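Chlorite dismutase (Nitrobacter winogradskyi, PDB 3QPI) is a heme enzyme that breaks chlorite down to chloride and molecular oxygen. Local coordinates at residues R84-P89 and D176-R181. Sequence-based numbering, arbitrary orientation.
Sequences RAALIP and DIRLAR
Leu87 and Ile177 run alongside each other on one face of the sheet, Leu87 CD2 3.9 Å from Ile177 CD1. On the same face Leu179 CD2 reaches 4.3 Å from Leu87 CB, and Leu179 CB packs on the methyl of Ala85. Trp144 and Ile16 add to this layer from the flanking strands.

Two antiparallel hydrogen-bonded pairs, Ala85 with Leu179 and Leu87 with Ile177, zip the backbones together. Strands 84-92 and 171-181 are antiparallel neighbours in the sheet of a dimeric alpha+beta barrel fold. Strand 171-181 is the edge of one ferredoxin-like half and also pairs with strand 14-23 of the other. Helix 152-163 covers the other face, which carries Ala86 and Arg178, and here Ile88 touches the heme.

On this helix-covered face Arg178 bends at chi2 (-63°) and folds over Ala86, its CD 3.6 Å from Ala86 CB. Arg178 NH1 also lies against Ile88 CG1. It donates to Ile177 O at 3.1 Å. The oxygen lies in the guanidinium plane, but NH1 stands well above the carbonyl plane. Leu87 N reaches the same oxygen from the opposite face, so two donors grip it. Arg178 also forms a salt bridge to Asp176 OD1 through NH2 (2.9 Å), and NE pairs with Glu156. Asp176 OD2 forms a salt bridge with Arg163. A leucine in place of Arg178 would probably leave Glu156 without its mate and cost Asp176 an arginine partner.

At the far end Ala180 CB sits over one face of the Arg84 guanidinium. A water accepts from Arg84 NH1 and donates to Arg181 O.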
loop_
_atom_site.group_PDB
_atom_site.type_symbol
_atom_site.label_atom_id
_atom_site.label_comp_id
_atom_site.label_asym_id
_atom_site.label_seq_id
_atom_site.Cartn_x
_atom_site.Cartn_y
_atom_site.Cartn_z
ATOM N N ARG A 84 11.984 7.752 -3.913
ATOM C CA ARG A 84 11.077 8.063 -2.818
ATOM C C ARG A 84 10.095 6.929 -2.778
ATOM O O ARG A 84 9.839 6.282 -3.802
ATOM C CB ARG A 84 10.347 9.409 -3.040
ATOM C CG ARG A 84 11.267 10.669 -2.976
ATOM C CD ARG A 84 11.826 10.918 -1.571
ATOM N NE ARG A 84 12.806 12.011 -1.537
ATOM C CZ ARG A 84 14.117 11.873 -1.776
ATOM N NH1 ARG A 84 14.647 10.682 -2.081
ATOM N NH2 ARG A 84 14.915 12.929 -1.693
ATOM N N ALA A 85 9.551 6.671 -1.600
ATOM C CA ALA A 85 8.618 5.573 -1.459
ATOM C C ALA A 85 7.661 5.821 -0.303
ATOM O O ALA A 85 7.888 6.717 0.542
ATOM C CB ALA A 85 9.396 4.259 -1.256
ATOM N N ALA A 86 6.589 5.032 -0.278
ATOM C CA ALA A 86 5.628 5.065 0.809
ATOM C C ALA A 86 5.224 3.649 1.190
ATOM O O ALA A 86 5.058 2.767 0.344
ATOM C CB ALA A 86 4.380 5.879 0.422
ATOM N N LEU A 87 5.066 3.455 2.486
ATOM C CA LEU A 87 4.525 2.232 3.025
ATOM C C LEU A 87 3.254 2.617 3.786
ATOM O O LEU A 87 3.315 3.403 4.739
ATOM C CB LEU A 87 5.550 1.582 3.955
ATOM C CG LEU A 87 5.076 0.329 4.723
ATOM C CD1 LEU A 87 4.703 -0.802 3.784
ATOM C CD2 LEU A 87 6.157 -0.111 5.666
ATOM N N ILE A 88 2.107 2.092 3.354
ATOM C CA ILE A 88 0.836 2.391 4.009
ATOM C C ILE A 88 0.129 1.098 4.448
ATOM O O ILE A 88 -0.531 0.425 3.642
ATOM C CB ILE A 88 -0.073 3.243 3.108
ATOM C CG1 ILE A 88 0.639 4.546 2.689
ATOM C CG2 ILE A 88 -1.403 3.577 3.821
ATOM C CD1 ILE A 88 -0.106 5.320 1.605
ATOM N N PRO A 89 0.293 0.737 5.733
ATOM C CA PRO A 89 -0.396 -0.407 6.343
ATOM C C PRO A 89 -1.863 -0.074 6.545
ATOM O O PRO A 89 -2.173 1.046 6.981
ATOM C CB PRO A 89 0.305 -0.579 7.695
ATOM C CG PRO A 89 1.567 0.297 7.602
ATOM C CD PRO A 89 1.211 1.392 6.679
ATOM N N ASP A 176 0.610 6.366 7.802
ATOM C CA ASP A 176 1.357 6.941 6.705
ATOM C C ASP A 176 2.877 6.904 6.990
ATOM O O ASP A 176 3.383 7.647 7.840
ATOM C CB ASP A 176 0.886 8.386 6.471
ATOM C CG ASP A 176 -0.054 8.509 5.284
ATOM O OD1 ASP A 176 -0.107 7.581 4.451
ATOM O OD2 ASP A 176 -0.743 9.540 5.179
ATOM N N ILE A 177 3.595 6.020 6.298
ATOM C CA ILE A 177 5.059 6.008 6.359
ATOM C C ILE A 177 5.647 6.487 5.033
ATOM O O ILE A 177 5.260 5.997 3.968
ATOM C CB ILE A 177 5.581 4.598 6.698
ATOM C CG1 ILE A 177 4.924 4.097 7.990
ATOM C CG2 ILE A 177 7.108 4.613 6.855
ATOM C CD1 ILE A 177 5.158 2.664 8.269
ATOM N N ARG A 178 6.562 7.457 5.084
ATOM C CA ARG A 178 7.216 7.921 3.860
ATOM C C ARG A 178 8.724 7.707 3.916
ATOM O O ARG A 178 9.346 7.908 4.958
ATOM C CB ARG A 178 6.915 9.408 3.586
ATOM C CG ARG A 178 5.429 9.711 3.381
ATOM C CD ARG A 178 4.856 9.008 2.140
ATOM N NE ARG A 178 3.443 9.327 1.951
ATOM C CZ ARG A 178 2.425 8.620 2.450
ATOM N NH1 ARG A 178 2.635 7.520 3.180
ATOM N NH2 ARG A 178 1.176 9.029 2.224
ATOM N N LEU A 179 9.314 7.351 2.776
ATOM C CA LEU A 179 10.728 6.964 2.719
ATOM C C LEU A 179 11.513 7.687 1.639
ATOM O O LEU A 179 10.952 8.106 0.623
ATOM C CB LEU A 179 10.871 5.468 2.409
ATOM C CG LEU A 179 10.209 4.390 3.264
ATOM C CD1 LEU A 179 10.608 4.523 4.733
ATOM C CD2 LEU A 179 8.639 4.406 3.062
ATOM N N ALA A 180 12.831 7.750 1.855
ATOM C CA ALA A 180 13.797 8.205 0.862
ATOM C C ALA A 180 14.895 7.150 0.738
ATOM O O ALA A 180 15.368 6.609 1.746
ATOM C CB ALA A 180 14.403 9.545 1.277
ATOM N N ARG A 181 15.292 6.846 -0.492
ATOM C CA ARG A 181 16.273 5.802 -0.716
ATOM C C ARG A 181 17.608 6.167 -0.044
ATOM O O ARG A 181 18.139 7.274 -0.222
ATOM C CB ARG A 181 16.466 5.537 -2.207
ATOM C CG ARG A 181 17.256 4.255 -2.498
ATOM C CD ARG A 181 16.769 3.571 -3.785
ATOM N NE ARG A 181 17.553 4.018 -4.939
ATOM C CZ ARG A 181 17.075 4.160 -6.175
ATOM N NH1 ARG A 181 15.801 3.908 -6.449
ATOM N NH2 ARG A 181 17.881 4.566 -7.147
HETATM O O HOH W 1 17.368 9.309 -1.815
#